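Local coordinates for T cell receptor mu chain (Monodelphis domestica, PDB 7L15), which pairs with the gamma chain to form the marsupial gamma mu T cell receptor, which probably recognises antigen through its immunoglobulin variable domains, at the interface of chains A and B. Residues are numbered along the deposited sequence; one frame, centred on the assembly and turned at random. Chains: chain A, T cell receptor mu chain; chain B, T cell receptor gamma chain.

Contact 1: the interface of chains A and B. Residues chain A 141, 152, 154, 190; chain B 133, 136, 144, 146, 191.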
ATOM      1  N   PHE A 141     -17.089 -21.990  -3.808  1.00 39.39           N
ATOM      2  CA  PHE A 141     -18.213 -21.773  -2.910  1.00 37.72           C
ATOM      3  C   PHE A 141     -18.998 -20.562  -3.364  1.00 43.44           C
ATOM      4  O   PHE A 141     -18.406 -19.520  -3.662  1.00 47.34           O
ATOM      5  CB  PHE A 141     -17.729 -21.572  -1.476  1.00 42.69           C
ATOM      6  CG  PHE A 141     -16.786 -22.635  -1.028  1.00 45.21           C
ATOM      7  CD1 PHE A 141     -17.269 -23.852  -0.555  1.00 44.45           C
ATOM      8  CD2 PHE A 141     -15.422 -22.443  -1.106  1.00 37.10           C
ATOM      9  CE1 PHE A 141     -16.382 -24.866  -0.160  1.00 44.62           C
ATOM     10  CE2 PHE A 141     -14.532 -23.447  -0.698  1.00 47.78           C
ATOM     11  CZ  PHE A 141     -15.018 -24.658  -0.221  1.00 40.04           C
ATOM     12  N   LEU A 152     -16.484 -17.720  -4.204  1.00 40.43           N
ATOM     13  CA  LEU A 152     -15.237 -17.823  -3.457  1.00 38.89           C
ATOM     14  C   LEU A 152     -14.439 -19.008  -3.983  1.00 41.70           C
ATOM     15  O   LEU A 152     -14.939 -20.136  -4.006  1.00 47.65           O
ATOM     16  CB  LEU A 152     -15.522 -17.984  -1.965  1.00 41.66           C
ATOM     17  CG  LEU A 152     -14.401 -18.510  -1.080  1.00 44.25           C
ATOM     18  CD1 LEU A 152     -13.237 -17.573  -1.119  1.00 45.48           C
ATOM     19  CD2 LEU A 152     -14.928 -18.625   0.359  1.00 45.51           C
ATOM     20  N   ARG A 154     -10.864 -21.022  -3.586  1.00 41.30           N
ATOM     21  CA  ARG A 154      -9.839 -21.125  -2.543  1.00 42.94           C
ATOM     22  C   ARG A 154      -8.714 -22.084  -2.897  1.00 49.10           C
ATOM     23  O   ARG A 154      -8.950 -23.251  -3.223  1.00 47.40           O
ATOM     24  CB  ARG A 154     -10.441 -21.552  -1.207  1.00 45.15           C
ATOM     25  CG  ARG A 154     -11.362 -20.518  -0.639  1.00 53.50           C
ATOM     26  CD  ARG A 154     -11.237 -20.320   0.862  1.00 48.63           C
ATOM     27  NE  ARG A 154     -10.076 -20.958   1.459  1.00 45.72           N
ATOM     28  CZ  ARG A 154     -10.123 -21.724   2.543  1.00 43.62           C
ATOM     29  NH1 ARG A 154      -9.011 -22.252   3.019  1.00 50.37           N
ATOM     30  NH2 ARG A 154     -11.279 -21.940   3.168  1.00 34.85           N
ATOM     31  N   ILE A 190     -11.976 -14.103  -5.479  1.00 39.84           N
ATOM     32  CA  ILE A 190     -13.390 -13.816  -5.326  1.00 38.99           C
ATOM     33  C   ILE A 190     -13.873 -13.208  -6.624  1.00 46.47           C
ATOM     34  O   ILE A 190     -13.271 -12.251  -7.123  1.00 41.66           O
ATOM     35  CB  ILE A 190     -13.668 -12.864  -4.148  1.00 45.02           C
ATOM     36  CG1 ILE A 190     -13.409 -13.590  -2.835  1.00 50.87           C
ATOM     37  CG2 ILE A 190     -15.111 -12.363  -4.200  1.00 40.81           C
ATOM     38  CD1 ILE A 190     -13.640 -12.756  -1.697  1.00 67.44           C
TER
ATOM     39  N   THR B 133     -19.754 -19.694   4.827  1.00 45.58           N
ATOM     40  CA  THR B 133     -20.808 -20.656   4.550  1.00 48.09           C
ATOM     41  C   THR B 133     -20.477 -22.013   5.169  1.00 53.42           C
ATOM     42  O   THR B 133     -19.308 -22.383   5.324  1.00 48.50           O
ATOM     43  CB  THR B 133     -21.025 -20.841   3.046  1.00 36.90           C
ATOM     44  OG1 THR B 133     -19.806 -21.294   2.449  1.00 44.52           O
ATOM     45  CG2 THR B 133     -21.439 -19.544   2.396  1.00 49.93           C
ATOM     46  N   GLU B 136     -18.291 -24.231   3.046  1.00 42.61           N
ATOM     47  CA  GLU B 136     -16.872 -23.907   3.132  1.00 44.84           C
ATOM     48  C   GLU B 136     -16.258 -24.515   4.390  1.00 48.99           C
ATOM     49  O   GLU B 136     -15.178 -25.115   4.343  1.00 40.61           O
ATOM     50  CB  GLU B 136     -16.638 -22.383   3.101  1.00 37.11           C
ATOM     51  CG  GLU B 136     -15.126 -22.079   3.104  1.00 39.41           C
ATOM     52  CD  GLU B 136     -14.745 -20.615   3.311  1.00 47.20           C
ATOM     53  OE1 GLU B 136     -15.634 -19.791   3.577  1.00 39.73           O
ATOM     54  OE2 GLU B 136     -13.532 -20.295   3.207  1.00 44.44           O
ATOM     55  N   THR B 144     -14.363 -17.944   5.333  1.00 48.81           N
ATOM     56  CA  THR B 144     -13.915 -16.711   4.697  1.00 45.74           C
ATOM     57  C   THR B 144     -14.970 -15.620   4.859  1.00 43.18           C
ATOM     58  O   THR B 144     -16.121 -15.788   4.440  1.00 46.14           O
ATOM     59  CB  THR B 144     -13.607 -16.935   3.217  1.00 36.23           C
ATOM     60  OG1 THR B 144     -12.644 -17.991   3.086  1.00 36.97           O
ATOM     61  CG2 THR B 144     -13.036 -15.665   2.588  1.00 34.67           C
ATOM     62  N   ILE B 146     -15.980 -11.868   3.712  1.00 41.24           N
ATOM     63  CA  ILE B 146     -15.759 -11.084   2.513  1.00 40.65           C
ATOM     64  C   ILE B 146     -16.419  -9.734   2.721  1.00 43.48           C
ATOM     65  O   ILE B 146     -17.601  -9.672   3.072  1.00 44.83           O
ATOM     66  CB  ILE B 146     -16.341 -11.788   1.273  1.00 43.85           C
ATOM     67  CG1 ILE B 146     -15.692 -13.160   1.077  1.00 42.02           C
ATOM     68  CG2 ILE B 146     -16.200 -10.897   0.041  1.00 42.86           C
ATOM     69  CD1 ILE B 146     -16.478 -14.075   0.109  1.00 40.90           C
ATOM     70  N   THR B 191      -9.746 -15.303   5.463  1.00 38.93           N
ATOM     71  CA  THR B 191      -9.905 -16.727   5.701  1.00 43.42           C
ATOM     72  C   THR B 191      -9.247 -17.070   7.032  1.00 43.98           C
ATOM     73  O   THR B 191      -8.067 -16.773   7.228  1.00 47.31           O
ATOM     74  CB  THR B 191      -9.274 -17.510   4.552  1.00 39.54           C
ATOM     75  OG1 THR B 191      -9.879 -17.085   3.319  1.00 43.60           O
ATOM     76  CG2 THR B 191      -9.463 -18.997   4.752  1.00 37.70           C
TER

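Contact 2: the interface of chains A and B. Residues chain A 150, 178-180, 188-190; chain B 146, 173, 187, 189.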
ATOM      1  N   ALA A 150     -21.211 -13.581  -4.403  1.00 51.41           N
ATOM      2  CA  ALA A 150     -19.772 -13.752  -4.421  1.00 47.08           C
ATOM      3  C   ALA A 150     -19.486 -15.211  -4.709  1.00 50.02           C
ATOM      4  O   ALA A 150     -20.126 -16.101  -4.149  1.00 51.25           O
ATOM      5  CB  ALA A 150     -19.121 -13.344  -3.087  1.00 38.70           C
ATOM      6  N   SER A 178     -11.316 -10.756  -8.410  1.00 37.54           N
ATOM      7  CA  SER A 178     -10.184 -10.324  -7.592  1.00 41.82           C
ATOM      8  C   SER A 178      -9.388 -11.547  -7.164  1.00 44.14           C
ATOM      9  O   SER A 178      -9.959 -12.549  -6.721  1.00 46.09           O
ATOM     10  CB  SER A 178     -10.635  -9.550  -6.353  1.00 42.71           C
ATOM     11  OG  SER A 178     -11.534  -8.504  -6.679  1.00 43.58           O
ATOM     12  N   LEU A 179      -8.072 -11.457  -7.282  1.00 40.08           N
ATOM     13  CA  LEU A 179      -7.207 -12.604  -7.077  1.00 42.55           C
ATOM     14  C   LEU A 179      -6.035 -12.150  -6.235  1.00 35.30           C
ATOM     15  O   LEU A 179      -5.510 -11.060  -6.459  1.00 47.19           O
ATOM     16  CB  LEU A 179      -6.723 -13.157  -8.429  1.00 45.83           C
ATOM     17  CG  LEU A 179      -5.828 -14.389  -8.437  1.00 53.45           C
ATOM     18  CD1 LEU A 179      -6.335 -15.392  -9.456  1.00 57.08           C
ATOM     19  CD2 LEU A 179      -4.415 -13.974  -8.775  1.00 53.13           C
ATOM     20  N   ALA A 180      -5.631 -12.966  -5.263  1.00 35.85           N
ATOM     21  CA  ALA A 180      -4.507 -12.577  -4.414  1.00 37.18           C
ATOM     22  C   ALA A 180      -3.788 -13.807  -3.894  1.00 39.66           C
ATOM     23  O   ALA A 180      -4.418 -14.847  -3.664  1.00 38.24           O
ATOM     24  CB  ALA A 180      -4.960 -11.720  -3.221  1.00 32.06           C
ATOM     25  N   SER A 188      -6.064 -17.490  -3.844  1.00 34.49           N
ATOM     26  CA  SER A 188      -7.497 -17.575  -3.675  1.00 32.98           C
ATOM     27  C   SER A 188      -8.087 -16.352  -4.369  1.00 37.61           C
ATOM     28  O   SER A 188      -7.377 -15.414  -4.733  1.00 40.51           O
ATOM     29  CB  SER A 188      -7.890 -17.696  -2.184  1.00 34.54           C
ATOM     30  OG  SER A 188      -7.891 -16.443  -1.532  1.00 51.58           O
ATOM     31  N   ALA A 189      -9.384 -16.391  -4.620  1.00 32.94           N
ATOM     32  CA  ALA A 189      -9.950 -15.371  -5.477  1.00 37.82           C
ATOM     33  C   ALA A 189     -11.429 -15.275  -5.180  1.00 39.86           C
ATOM     34  O   ALA A 189     -12.046 -16.220  -4.676  1.00 38.10           O
ATOM     35  CB  ALA A 189      -9.706 -15.683  -6.964  1.00 37.60           C
ATOM     36  N   ILE A 190     -11.976 -14.103  -5.479  1.00 39.84           N
ATOM     37  CA  ILE A 190     -13.390 -13.816  -5.326  1.00 38.99           C
ATOM     38  C   ILE A 190     -13.873 -13.208  -6.624  1.00 46.47           C
ATOM     39  O   ILE A 190     -13.271 -12.251  -7.123  1.00 41.66           O
ATOM     40  CB  ILE A 190     -13.668 -12.864  -4.148  1.00 45.02           C
ATOM     41  CG1 ILE A 190     -13.409 -13.590  -2.835  1.00 50.87           C
ATOM     42  CG2 ILE A 190     -15.111 -12.363  -4.200  1.00 40.81           C
ATOM     43  CD1 ILE A 190     -13.640 -12.756  -1.697  1.00 67.44           C
TER
ATOM     44  N   ILE B 146     -15.980 -11.868   3.712  1.00 41.24           N
ATOM     45  CA  ILE B 146     -15.759 -11.084   2.513  1.00 40.65           C
ATOM     46  C   ILE B 146     -16.419  -9.734   2.721  1.00 43.48           C
ATOM     47  O   ILE B 146     -17.601  -9.672   3.072  1.00 44.83           O
ATOM     48  CB  ILE B 146     -16.341 -11.788   1.273  1.00 43.85           C
ATOM     49  CG1 ILE B 146     -15.692 -13.160   1.077  1.00 42.02           C
ATOM     50  CG2 ILE B 146     -16.200 -10.897   0.041  1.00 42.86           C
ATOM     51  CD1 ILE B 146     -16.478 -14.075   0.109  1.00 40.90           C
ATOM     52  N   GLN B 173      -6.629 -10.873   2.485  1.00 43.36           N
ATOM     53  CA  GLN B 173      -6.331 -10.680   1.071  1.00 40.87           C
ATOM     54  C   GLN B 173      -7.096  -9.470   0.561  1.00 37.69           C
ATOM     55  O   GLN B 173      -8.266  -9.282   0.908  1.00 42.22           O
ATOM     56  CB  GLN B 173      -6.727 -11.905   0.242  1.00 52.17           C
ATOM     57  CG  GLN B 173      -5.742 -13.032   0.242  1.00 56.73           C
ATOM     58  CD  GLN B 173      -5.757 -13.789   1.541  1.00 59.50           C
ATOM     59  OE1 GLN B 173      -6.701 -14.522   1.834  1.00 52.65           O
ATOM     60  NE2 GLN B 173      -4.707 -13.616   2.335  1.00 55.70           N
ATOM     61  N   VAL B 187     -12.778  -5.391  -3.176  1.00 42.55           N
ATOM     62  CA  VAL B 187     -13.176  -6.465  -2.276  1.00 45.73           C
ATOM     63  C   VAL B 187     -11.964  -6.873  -1.445  1.00 39.42           C
ATOM     64  O   VAL B 187     -10.843  -6.896  -1.947  1.00 39.52           O
ATOM     65  CB  VAL B 187     -13.773  -7.659  -3.051  1.00 44.86           C
ATOM     66  CG1 VAL B 187     -12.732  -8.362  -3.820  1.00 53.76           C
ATOM     67  CG2 VAL B 187     -14.434  -8.620  -2.112  1.00 43.67           C
ATOM     68  N   TRP B 189     -10.966  -9.955   1.765  1.00 34.94           N
ATOM     69  CA  TRP B 189     -11.538 -11.134   2.395  1.00 42.01           C
ATOM     70  C   TRP B 189     -10.549 -11.761   3.369  1.00 42.76           C
ATOM     71  O   TRP B 189      -9.332 -11.629   3.224  1.00 49.16           O
ATOM     72  CB  TRP B 189     -12.000 -12.145   1.345  1.00 36.92           C
ATOM     73  CG  TRP B 189     -10.944 -12.763   0.446  1.00 41.17           C
ATOM     74  CD1 TRP B 189     -10.394 -14.013   0.574  1.00 45.37           C
ATOM     75  CD2 TRP B 189     -10.387 -12.207  -0.755  1.00 44.70           C
ATOM     76  NE1 TRP B 189      -9.515 -14.254  -0.453  1.00 43.96           N
ATOM     77  CE2 TRP B 189      -9.499 -13.171  -1.291  1.00 42.93           C
ATOM     78  CE3 TRP B 189     -10.550 -10.992  -1.431  1.00 45.08           C
ATOM     79  CZ2 TRP B 189      -8.772 -12.955  -2.469  1.00 43.37           C
ATOM     80  CZ3 TRP B 189      -9.825 -10.776  -2.601  1.00 38.76           C
ATOM     81  CH2 TRP B 189      -8.948 -11.755  -3.107  1.00 46.53           C
TER
HETATM   82  O   HOH W   1     -11.151  -6.011  -5.535  1.00 35.21           O

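Contact 3: the interface of chains A and B. Residues chain A 113-116; chain B 32, 34, 36, 48, 100, 105.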
ATOM      1  N   ASP A 113      22.813  17.824  10.491  1.00 73.88           N
ATOM      2  CA  ASP A 113      21.861  17.732  11.581  1.00 66.41           C
ATOM      3  C   ASP A 113      20.498  17.271  11.070  1.00 67.91           C
ATOM      4  O   ASP A 113      20.379  16.763   9.949  1.00 75.47           O
ATOM      5  CB  ASP A 113      21.785  19.087  12.280  1.00 70.17           C
ATOM      6  CG  ASP A 113      21.628  20.230  11.304  1.00 74.96           C
ATOM      7  OD1 ASP A 113      21.229  19.978  10.150  1.00 76.73           O
ATOM      8  OD2 ASP A 113      21.915  21.382  11.689  1.00 83.00           O
ATOM      9  N   ASP A 114      19.467  17.469  11.889  1.00 66.11           N
ATOM     10  CA  ASP A 114      18.114  17.023  11.599  1.00 59.94           C
ATOM     11  C   ASP A 114      17.451  17.799  10.472  1.00 65.63           C
ATOM     12  O   ASP A 114      16.291  17.510  10.144  1.00 56.18           O
ATOM     13  CB  ASP A 114      17.258  17.118  12.859  1.00 59.21           C
ATOM     14  CG  ASP A 114      17.380  15.889  13.742  1.00 76.40           C
ATOM     15  OD1 ASP A 114      18.282  15.045  13.513  1.00 71.11           O
ATOM     16  OD2 ASP A 114      16.548  15.760  14.663  1.00 89.13           O
ATOM     17  N   THR A 115      18.136  18.772   9.879  1.00 65.27           N
ATOM     18  CA  THR A 115      17.627  19.426   8.685  1.00 59.94           C
ATOM     19  C   THR A 115      18.077  18.735   7.406  1.00 56.69           C
ATOM     20  O   THR A 115      17.686  19.173   6.320  1.00 57.81           O
ATOM     21  CB  THR A 115      18.076  20.884   8.640  1.00 59.40           C
ATOM     22  OG1 THR A 115      19.506  20.924   8.689  1.00 57.19           O
ATOM     23  CG2 THR A 115      17.490  21.663   9.816  1.00 65.86           C
ATOM     24  N   ASP A 116      18.912  17.701   7.512  1.00 61.60           N
ATOM     25  CA  ASP A 116      19.381  16.973   6.340  1.00 62.87           C
ATOM     26  C   ASP A 116      18.208  16.362   5.584  1.00 54.87           C
ATOM     27  O   ASP A 116      17.164  16.038   6.158  1.00 46.02           O
ATOM     28  CB  ASP A 116      20.374  15.871   6.745  1.00 66.45           C
ATOM     29  CG  ASP A 116      21.746  16.423   7.140  1.00 65.76           C
ATOM     30  OD1 ASP A 116      21.914  17.658   7.116  1.00 67.40           O
ATOM     31  OD2 ASP A 116      22.657  15.627   7.462  1.00 61.38           O
TER
ATOM     32  N   SER B  32      12.545  14.604  17.350  1.00 72.85           N
ATOM     33  CA  SER B  32      13.252  15.596  16.557  1.00 69.52           C
ATOM     34  C   SER B  32      12.427  16.868  16.484  1.00 70.18           C
ATOM     35  O   SER B  32      11.203  16.854  16.644  1.00 74.25           O
ATOM     36  CB  SER B  32      13.550  15.082  15.135  1.00 56.00           C
ATOM     37  OG  SER B  32      14.356  16.008  14.424  1.00 58.72           O
ATOM     38  N   TYR B  34      12.381  18.759  13.662  1.00 66.11           N
ATOM     39  CA  TYR B  34      12.077  19.045  12.266  1.00 64.05           C
ATOM     40  C   TYR B  34      11.087  18.029  11.710  1.00 66.26           C
ATOM     41  O   TYR B  34      11.221  16.819  11.940  1.00 62.60           O
ATOM     42  CB  TYR B  34      13.360  19.086  11.434  1.00 60.41           C
ATOM     43  CG  TYR B  34      14.271  20.173  11.928  1.00 63.06           C
ATOM     44  CD1 TYR B  34      14.156  21.470  11.452  1.00 69.73           C
ATOM     45  CD2 TYR B  34      15.194  19.922  12.933  1.00 73.94           C
ATOM     46  CE1 TYR B  34      14.969  22.486  11.934  1.00 74.91           C
ATOM     47  CE2 TYR B  34      16.011  20.931  13.428  1.00 76.27           C
ATOM     48  CZ  TYR B  34      15.897  22.206  12.921  1.00 76.27           C
ATOM     49  OH  TYR B  34      16.707  23.203  13.403  1.00 78.52           O
ATOM     50  N   HIS B  36       9.607  16.874   8.061  1.00 60.00           N
ATOM     51  CA  HIS B  36       9.974  16.921   6.650  1.00 56.99           C
ATOM     52  C   HIS B  36       8.798  16.478   5.794  1.00 51.73           C
ATOM     53  O   HIS B  36       8.059  15.573   6.177  1.00 57.74           O
ATOM     54  CB  HIS B  36      11.179  16.022   6.365  1.00 50.33           C
ATOM     55  CG  HIS B  36      12.346  16.269   7.267  1.00 51.86           C
ATOM     56  ND1 HIS B  36      13.488  16.917   6.842  1.00 54.05           N
ATOM     57  CD2 HIS B  36      12.553  15.953   8.570  1.00 49.92           C
ATOM     58  CE1 HIS B  36      14.348  16.989   7.844  1.00 51.77           C
ATOM     59  NE2 HIS B  36      13.806  16.410   8.902  1.00 52.77           N
ATOM     60  N   ARG B  48      12.162  15.778  -1.363  1.00 44.66           N
ATOM     61  CA  ARG B  48      11.679  16.602  -0.275  1.00 41.89           C
ATOM     62  C   ARG B  48      11.254  17.954  -0.826  1.00 43.50           C
ATOM     63  O   ARG B  48      11.908  18.508  -1.714  1.00 41.67           O
ATOM     64  CB  ARG B  48      12.748  16.771   0.799  1.00 41.61           C
ATOM     65  CG  ARG B  48      12.163  17.381   2.071  1.00 49.24           C
ATOM     66  CD  ARG B  48      13.202  17.541   3.170  1.00 44.30           C
ATOM     67  NE  ARG B  48      14.098  18.652   2.889  1.00 46.82           N
ATOM     68  CZ  ARG B  48      15.104  19.021   3.674  1.00 56.10           C
ATOM     69  NH1 ARG B  48      15.349  18.360   4.799  1.00 52.35           N
ATOM     70  NH2 ARG B  48      15.868  20.047   3.324  1.00 57.69           N
ATOM     71  N   TRP B 100      13.519  12.518  11.150  1.00 60.43           N
ATOM     72  CA  TRP B 100      14.751  11.846  11.532  1.00 61.65           C
ATOM     73  C   TRP B 100      14.606  11.228  12.915  1.00 63.60           C
ATOM     74  O   TRP B 100      14.042  11.840  13.826  1.00 67.23           O
ATOM     75  CB  TRP B 100      15.920  12.831  11.541  1.00 57.98           C
ATOM     76  CG  TRP B 100      16.467  13.154  10.188  1.00 56.87           C
ATOM     77  CD1 TRP B 100      16.434  14.363   9.563  1.00 52.11           C
ATOM     78  CD2 TRP B 100      17.130  12.251   9.285  1.00 58.41           C
ATOM     79  NE1 TRP B 100      17.035  14.273   8.325  1.00 61.37           N
ATOM     80  CE2 TRP B 100      17.472  12.988   8.135  1.00 59.69           C
ATOM     81  CE3 TRP B 100      17.463  10.893   9.341  1.00 62.27           C
ATOM     82  CZ2 TRP B 100      18.129  12.416   7.049  1.00 58.96           C
ATOM     83  CZ3 TRP B 100      18.119  10.326   8.262  1.00 61.08           C
ATOM     84  CH2 TRP B 100      18.446  11.089   7.132  1.00 64.79           C
ATOM     85  N   LYS B 105      15.436   7.641   8.965  1.00 51.82           N
ATOM     86  CA  LYS B 105      14.314   8.538   8.721  1.00 56.36           C
ATOM     87  C   LYS B 105      13.026   7.730   8.699  1.00 50.75           C
ATOM     88  O   LYS B 105      12.939   6.721   7.997  1.00 50.17           O
ATOM     89  CB  LYS B 105      14.492   9.310   7.410  1.00 58.48           C
ATOM     90  CG  LYS B 105      13.759  10.645   7.390  1.00 58.46           C
ATOM     91  CD  LYS B 105      14.629  11.741   6.803  1.00 56.79           C
ATOM     92  CE  LYS B 105      13.823  13.005   6.555  1.00 55.00           C
ATOM     93  NZ  LYS B 105      14.643  14.080   5.916  1.00 52.37           N
TER

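Contact 1: the interface of chains A and B
A:Arg154 and B:Glu136 form a salt bridge between the mu and gamma constant immunoglobulin domains, NH2 of the guanidinium standing 2.8 Å from the carboxylate oxygen OE2. The two side chains cross at about a right angle. The glutamate comes from helix 134-140 and meets mu strands 139-145 and 148-154. The donor comes in on the anti lone pair of OE2, and the oxygen lies 21° out of the guanidinium plane. Methyl CG2 of B:Thr191 is set over the face of the same guanidinium, 3.6 Å from CZ, so charge meets the arginine at its edge and carbon on a face. A:Leu152 points CD2 at the glutamate, 3.6 Å from CD, and also meets B:Thr144 tip to tip. Nearer the backbone of the glutamate, A:Phe141 lies across the start of its side chain, with CA and CB of B:Glu136 over the ring face and CE1 3.5 Å from CA. The glutamate spans this distance because CG is anti to the backbone N (chi1 -176°) and the chain runs extended beyond it. Beside this polar cluster, A:Ile190 and B:Ile146 meet tightly, tip to tip, through CD1 and CG1. Behind the salt bridge, B:Thr144 fixes the rotation of the carboxylate: its N donates to OE1 at 2.8 Å, while its hydroxyl takes the syn lone pair of OE2. Two donors from different chains thus grip OE2. OG1 of B:Thr144 is in turn hydrogen-bonded to OG1 of B:Thr191 at 2.9 Å.

Contact 2: the interface of chains A and B
The indole of B:Trp189 is sandwiched: CD1 of A:Ile190 lies on one face and CB of B:Gln173 on the opposite one, both offset toward the rim, while the hydroxyl of A:Ser188 sits at the edge in the ring plane. That hydroxyl accepts the indole N-H, NE1 to OG being 2.9 Å with an angle of 157° at the hydrogen, and OG is 4° out of the ring plane. The polar atom of a largely apolar side chain is thereby satisfied across the interface. On the isoleucine side the two side chains run antiparallel alongside one another, bringing CD1 to 3.4 Å from CD2 of the indole; the same methyl also abuts B:Ile146. Chi1 of 64° puts CG of B:Trp189 between its own backbone N and carbonyl carbon, a crowded position from which the ring extends over the mu chain, between A:Ile190 and B:Gln173. Its six-membered ring reaches mu strand 175-181, where CH2 is 4.0 Å from CB of A:Ala180 and CZ3 is equally far from CB of A:Ser178. A:Ala180 also touches CG of B:Gln173, at 3.8 Å. The same serine packs its CB tightly on CG1 of B:Val187, and a water links its OG, 2.8 Å away, to the backbone N of B:Val187. In the fold, the tryptophan and valine of gamma strand 183-193 face mu strands 175-181 and 187-194, two sheets meeting face to face between the constant immunoglobulin domains.

Contact 3: the interface of chains A and B
A:Asp114, A:Thr115 and A:Asp116 belong to the CDR3 loop of the mu variable domain, two residues with helix-like turn torsions and then an extended one, and present their carbonyl oxygens to the gamma variable domain. The carbonyl O of A:Thr115 accepts from NH1 of B:Arg48 at 2.9 Å; the bond is nearly straight (173° at the hydrogen) and lies in the guanidinium plane, although the donor stands above the carbonyl plane. NE1 of B:Trp100 gives its N-H to O of A:Asp116 at 2.8 Å, within the indole plane and again from above the carbonyl. NZ of B:Lys105 adds a weak bond to the same oxygen. O of A:Asp114 lies in the B:His36 ring plane beside the NE2-CE1 edge, 3.0 Å from NE2, so any hydrogen bond there is bent and at best weak. NH1 of B:Arg48 also donates to ND1 in the imidazole plane, at 3.1 Å, which would leave NE2 as the likelier protonated nitrogen and helps fix the ring's rotation. Methyl CG2 of A:Thr115 rests over the face of B:Tyr34, toward the rim and 3.4 Å from CE1. With OG1 between the backbone N and the carbonyl carbon (chi1 57°), the methyl faces the ring and the hydroxyl turns toward the A:Asp113 carboxylate. CB of A:Asp114 touches CD2 of the tyrosine, and the aspartate side chain lies antiparallel to that of B:Trp100, its carboxylate plane 25° from the indole. CD of B:Lys105 backs the indole, 3.3 Å above the plane, over its centre.

Contact 1 and contact 2 are neighbouring patches of one constant-domain interface, their C-alpha centres about 8 Å apart; they share A:Ile190 and B:Ile146 and draw on the same strands, 148-154 and 187-194 of the mu chain and 142-150 and 183-193 of the gamma chain. Contact 3 lies in the variable domains, about 46 Å from contact 1 and 40 Å from contact 2 between C-alpha centres, and shares no residue with either. The mu and gamma chains are therefore clasped at both ends of the heterodimer, through side chains in the constant domains and largely through loop carbonyls in the variable pair.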